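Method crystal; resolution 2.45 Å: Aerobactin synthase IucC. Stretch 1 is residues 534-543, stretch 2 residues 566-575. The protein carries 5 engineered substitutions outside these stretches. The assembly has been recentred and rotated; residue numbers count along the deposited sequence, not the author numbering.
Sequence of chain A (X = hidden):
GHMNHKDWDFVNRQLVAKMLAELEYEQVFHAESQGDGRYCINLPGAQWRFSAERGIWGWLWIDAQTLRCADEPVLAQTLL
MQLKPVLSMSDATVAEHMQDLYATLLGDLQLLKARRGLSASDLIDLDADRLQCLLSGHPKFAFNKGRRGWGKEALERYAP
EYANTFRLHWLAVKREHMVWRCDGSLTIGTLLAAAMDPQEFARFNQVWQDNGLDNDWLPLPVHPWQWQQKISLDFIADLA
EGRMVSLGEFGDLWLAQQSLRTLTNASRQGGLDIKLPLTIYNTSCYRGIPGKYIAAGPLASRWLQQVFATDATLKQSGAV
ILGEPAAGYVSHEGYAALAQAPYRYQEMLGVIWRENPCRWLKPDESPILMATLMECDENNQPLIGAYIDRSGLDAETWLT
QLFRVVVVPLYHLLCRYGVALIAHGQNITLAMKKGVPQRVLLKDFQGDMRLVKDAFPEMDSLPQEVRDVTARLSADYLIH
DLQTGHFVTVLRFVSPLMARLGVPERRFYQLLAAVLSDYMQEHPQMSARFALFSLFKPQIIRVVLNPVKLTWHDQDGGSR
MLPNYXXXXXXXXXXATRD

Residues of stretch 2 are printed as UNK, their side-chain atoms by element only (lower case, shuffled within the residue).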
# COMPACT_ATOMS: atom_id res chain seq x y z
N SER A 534 47.19 -6.14 -8.93
CA SER A 534 47.48 -6.47 -10.32
C SER A 534 46.20 -6.82 -11.08
O SER A 534 45.40 -7.64 -10.62
CB SER A 534 48.46 -7.64 -10.40
OG SER A 534 48.58 -8.10 -11.73
N LEU A 535 46.02 -6.19 -12.24
CA LEU A 535 44.91 -6.48 -13.13
C LEU A 535 45.32 -7.42 -14.26
O LEU A 535 44.52 -7.63 -15.18
CB LEU A 535 44.35 -5.18 -13.71
CG LEU A 535 43.79 -4.18 -12.71
CD1 LEU A 535 43.51 -2.85 -13.39
CD2 LEU A 535 42.53 -4.72 -12.05
N PHE A 536 46.53 -7.98 -14.22
CA PHE A 536 47.05 -8.80 -15.30
C PHE A 536 47.42 -10.21 -14.85
O PHE A 536 48.18 -10.89 -15.53
CB PHE A 536 48.25 -8.11 -15.95
CG PHE A 536 47.91 -6.81 -16.61
CD1 PHE A 536 47.93 -5.62 -15.89
CD2 PHE A 536 47.56 -6.77 -17.95
CE1 PHE A 536 47.61 -4.43 -16.50
CE2 PHE A 536 47.24 -5.58 -18.56
CZ PHE A 536 47.27 -4.40 -17.84
N LYS A 537 46.90 -10.65 -13.71
CA LYS A 537 47.05 -12.05 -13.34
C LYS A 537 46.29 -12.91 -14.34
O LYS A 537 45.23 -12.52 -14.84
CB LYS A 537 46.52 -12.30 -11.92
CG LYS A 537 47.40 -11.74 -10.81
CD LYS A 537 46.85 -12.10 -9.43
CE LYS A 537 47.77 -11.67 -8.29
NZ LYS A 537 47.53 -10.27 -7.84
N PRO A 538 46.80 -14.10 -14.67
CA PRO A 538 46.17 -14.90 -15.73
C PRO A 538 44.74 -15.31 -15.43
O PRO A 538 43.99 -15.60 -16.36
CB PRO A 538 47.09 -16.13 -15.85
CG PRO A 538 47.85 -16.18 -14.58
CD PRO A 538 47.99 -14.77 -14.12
N GLN A 539 44.34 -15.35 -14.16
CA GLN A 539 42.99 -15.74 -13.78
C GLN A 539 42.32 -14.64 -12.97
O GLN A 539 42.98 -13.76 -12.40
CB GLN A 539 42.99 -17.04 -12.97
CG GLN A 539 43.40 -18.28 -13.76
CD GLN A 539 44.88 -18.61 -13.64
OE1 GLN A 539 45.61 -17.97 -12.89
NE2 GLN A 539 45.32 -19.61 -14.39
N ILE A 540 41.00 -14.69 -12.94
CA ILE A 540 40.18 -13.85 -12.07
C ILE A 540 39.44 -14.76 -11.11
O ILE A 540 38.89 -15.79 -11.52
CB ILE A 540 39.20 -12.98 -12.88
CG1 ILE A 540 39.97 -11.96 -13.72
CG2 ILE A 540 38.22 -12.26 -11.94
CD1 ILE A 540 39.11 -11.21 -14.72
N ILE A 541 39.43 -14.39 -9.83
CA ILE A 541 38.74 -15.18 -8.81
C ILE A 541 37.24 -14.94 -8.94
O ILE A 541 36.79 -13.82 -9.22
CB ILE A 541 39.25 -14.81 -7.41
CG1 ILE A 541 40.74 -15.14 -7.29
CG2 ILE A 541 38.45 -15.54 -6.33
CD1 ILE A 541 41.40 -14.65 -6.01
N ARG A 542 36.46 -16.00 -8.75
CA ARG A 542 35.01 -15.94 -8.91
C ARG A 542 34.33 -15.63 -7.58
O ARG A 542 34.88 -15.81 -6.50
CB ARG A 542 34.48 -17.27 -9.45
CG ARG A 542 34.40 -17.37 -10.96
CD ARG A 542 33.74 -18.69 -11.32
NE ARG A 542 33.55 -18.88 -12.76
CZ ARG A 542 34.42 -19.46 -13.58
NH1 ARG A 542 35.58 -19.91 -13.12
NH2 ARG A 542 34.14 -19.60 -14.86
N VAL A 543 33.09 -15.16 -7.69
CA VAL A 543 32.19 -15.03 -6.55
C VAL A 543 31.39 -16.33 -6.44
O VAL A 543 30.73 -16.74 -7.40
CB VAL A 543 31.25 -13.82 -6.71
CG1 VAL A 543 30.29 -13.71 -5.52
CG2 VAL A 543 32.06 -12.54 -6.87
N UNK A 566 37.69 -24.06 -5.39
CA UNK A 566 38.33 -22.84 -5.87
C UNK A 566 38.14 -22.76 -7.38
O UNK A 566 38.64 -23.62 -8.12
c UNK A 566 41.86 -24.17 -5.07
c UNK A 566 40.80 -23.79 -6.10
c UNK A 566 41.47 -23.22 -7.35
c UNK A 566 39.81 -22.81 -5.48
N UNK A 567 37.40 -21.75 -7.84
CA UNK A 567 36.98 -21.66 -9.23
C UNK A 567 37.36 -20.30 -9.77
O UNK A 567 37.12 -19.27 -9.12
c UNK A 567 35.70 -23.20 -11.52
o UNK A 567 35.82 -23.09 -12.76
o UNK A 567 36.16 -24.16 -10.86
c UNK A 567 35.47 -21.90 -9.35
c UNK A 567 34.96 -22.11 -10.77
N UNK A 568 37.96 -20.28 -10.97
CA UNK A 568 38.46 -19.05 -11.56
C UNK A 568 38.29 -19.11 -13.07
O UNK A 568 38.22 -20.19 -13.66
o UNK A 568 42.04 -19.94 -11.30
c UNK A 568 40.81 -20.01 -11.55
o UNK A 568 40.28 -21.01 -12.08
c UNK A 568 39.94 -18.82 -11.19
N UNK A 569 38.23 -17.93 -13.68
CA UNK A 569 38.07 -17.80 -15.12
C UNK A 569 39.21 -16.95 -15.68
O UNK A 569 39.99 -16.34 -14.94
c UNK A 569 34.92 -15.62 -14.67
c UNK A 569 36.71 -17.18 -15.47
c UNK A 569 36.88 -14.71 -15.93
c UNK A 569 36.40 -15.77 -14.95
N UNK A 570 39.30 -16.92 -17.01
CA UNK A 570 40.43 -16.29 -17.67
C UNK A 570 40.28 -14.78 -17.72
O UNK A 570 39.18 -14.25 -17.93
c UNK A 570 41.19 -18.24 -19.14
c UNK A 570 40.59 -16.84 -19.09
n UNK A 570 42.14 -19.83 -20.69
o UNK A 570 40.87 -18.17 -21.51
c UNK A 570 41.39 -18.75 -20.55
N UNK A 571 41.39 -14.08 -17.53
CA UNK A 571 41.40 -12.62 -17.51
C UNK A 571 41.62 -12.09 -18.91
O UNK A 571 42.69 -12.32 -19.49
c UNK A 571 42.52 -10.61 -16.47
n UNK A 571 43.47 -10.09 -15.70
o UNK A 571 41.69 -9.92 -17.05
c UNK A 571 42.50 -12.12 -16.58
N UNK A 572 40.66 -11.37 -19.50
CA UNK A 572 40.88 -10.83 -20.86
C UNK A 572 42.09 -9.92 -20.97
O UNK A 572 42.71 -9.88 -22.04
c UNK A 572 38.56 -10.76 -20.31
c UNK A 572 39.27 -11.18 -19.06
c UNK A 572 39.58 -10.07 -21.14
N UNK A 573 42.46 -9.19 -19.91
CA UNK A 573 43.64 -8.33 -19.99
C UNK A 573 44.91 -9.15 -20.17
O UNK A 573 45.85 -8.69 -20.83
c UNK A 573 42.91 -6.17 -18.74
c UNK A 573 43.74 -7.46 -18.74
c UNK A 573 43.20 -5.36 -17.49
c UNK A 573 41.43 -6.47 -18.85
N UNK A 574 44.95 -10.35 -19.60
CA UNK A 574 46.10 -11.24 -19.77
C UNK A 574 45.99 -12.01 -21.08
O UNK A 574 47.00 -12.25 -21.75
c UNK A 574 46.26 -15.30 -19.74
n UNK A 574 49.30 -14.15 -18.32
c UNK A 574 46.17 -12.20 -18.59
c UNK A 574 48.52 -15.10 -18.94
c UNK A 574 48.56 -13.01 -18.14
c UNK A 574 48.83 -16.40 -19.33
c UNK A 574 47.84 -17.13 -19.93
c UNK A 574 47.30 -13.19 -18.62
c UNK A 574 47.25 -14.53 -19.13
c UNK A 574 46.56 -16.59 -20.13
N UNK A 575 44.77 -12.40 -21.46
CA UNK A 575 44.56 -13.21 -22.65
C UNK A 575 44.87 -12.42 -23.92
O UNK A 575 45.41 -12.97 -24.89
c UNK A 575 42.68 -14.73 -23.72
c UNK A 575 41.22 -15.09 -23.48
c UNK A 575 43.12 -13.72 -22.67
c UNK A 575 43.55 -15.98 -23.71

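Position 566 carries four carbons, forked at the second, and reaches nothing on stretch 1: Leu566.

Position 567 has three carbons, the third bearing two oxygens, one of which lies 3.2 Å from Arg542 NH1. This is Glu567, and the pair is a salt bridge of charges only, since the oxygen sits well out of the guanidinium plane. Glu567 O takes a weak hydrogen bond from Arg542 N at 3.4 Å.

At 568, two carbons end in two oxygens, one of them 3.3 Å from Gln539 CG, and CB packs 3.2 Å from Ile540 O. This is Asp568, a non-hydrogen-bonded antiparallel partner of Ile541, with both side chains on one face of the sheet.

Position 569 again shows four carbons forked at the second. One branch tip approaches Ile540 CB at 4.2 Å, and CB lies over a face of the Arg542 guanidinium, 3.6 Å from Arg542 NH2. Leu569 shares the opposite face of the sheet with Ile540, and the two exchange backbone hydrogen bonds: Ile540 N to Leu569 O at 2.8 Å, Leu569 N to Ile540 O at 3.1 Å.

Position 570 has three carbons, the third with one oxygen and one nitrogen, and its CB points away from stretch 1: Gln570. Gln570 and Gln539 form an antiparallel non-hydrogen-bonded pair, CA to CA 4.7 Å, with diverging side chains.

At 571, two carbons end in one oxygen and one nitrogen. The nitrogen meets two carbonyls, Leu535 O at 2.7 Å and Lys537 O at 3.1 Å, which identifies the amide of Asn571, with ND2 donating to both. Asn571 OD1 accepts from the backbone N of 573, capping the helix, while Asn571 N donates to Pro538 O at 3.2 Å.

Position 572 closes three carbons onto its own N, one ring carbon 4.3 Å from Ile540 CD1: Pro572.

Position 573, four carbons forked at the second, points toward stretch 1. CB lies 4.0 Å from Phe536 CD2, and one branch tip, over a face of the Phe536 ring, 4.0 Å from Leu535 CB: Leu573.

Position 574 holds one carbon, then fused five- and six-membered rings of eight carbons and one nitrogen. Pro538 CA sits 3.6 Å from the five-membered ring centroid, over its face, a CH-pi contact: Trp574.

Position 575, four carbons forked at the second, is out of reach of stretch 1: Leu575.

A short antiparallel ladder sets register, Asn571 ties the preceding loop of stretch 1 to the helix start through both ends of one amide, and the first helical turn supplies apolar packing for Leu535, Phe536 and Pro538.

Stretch 2 566-575: LEDLQNPLWL
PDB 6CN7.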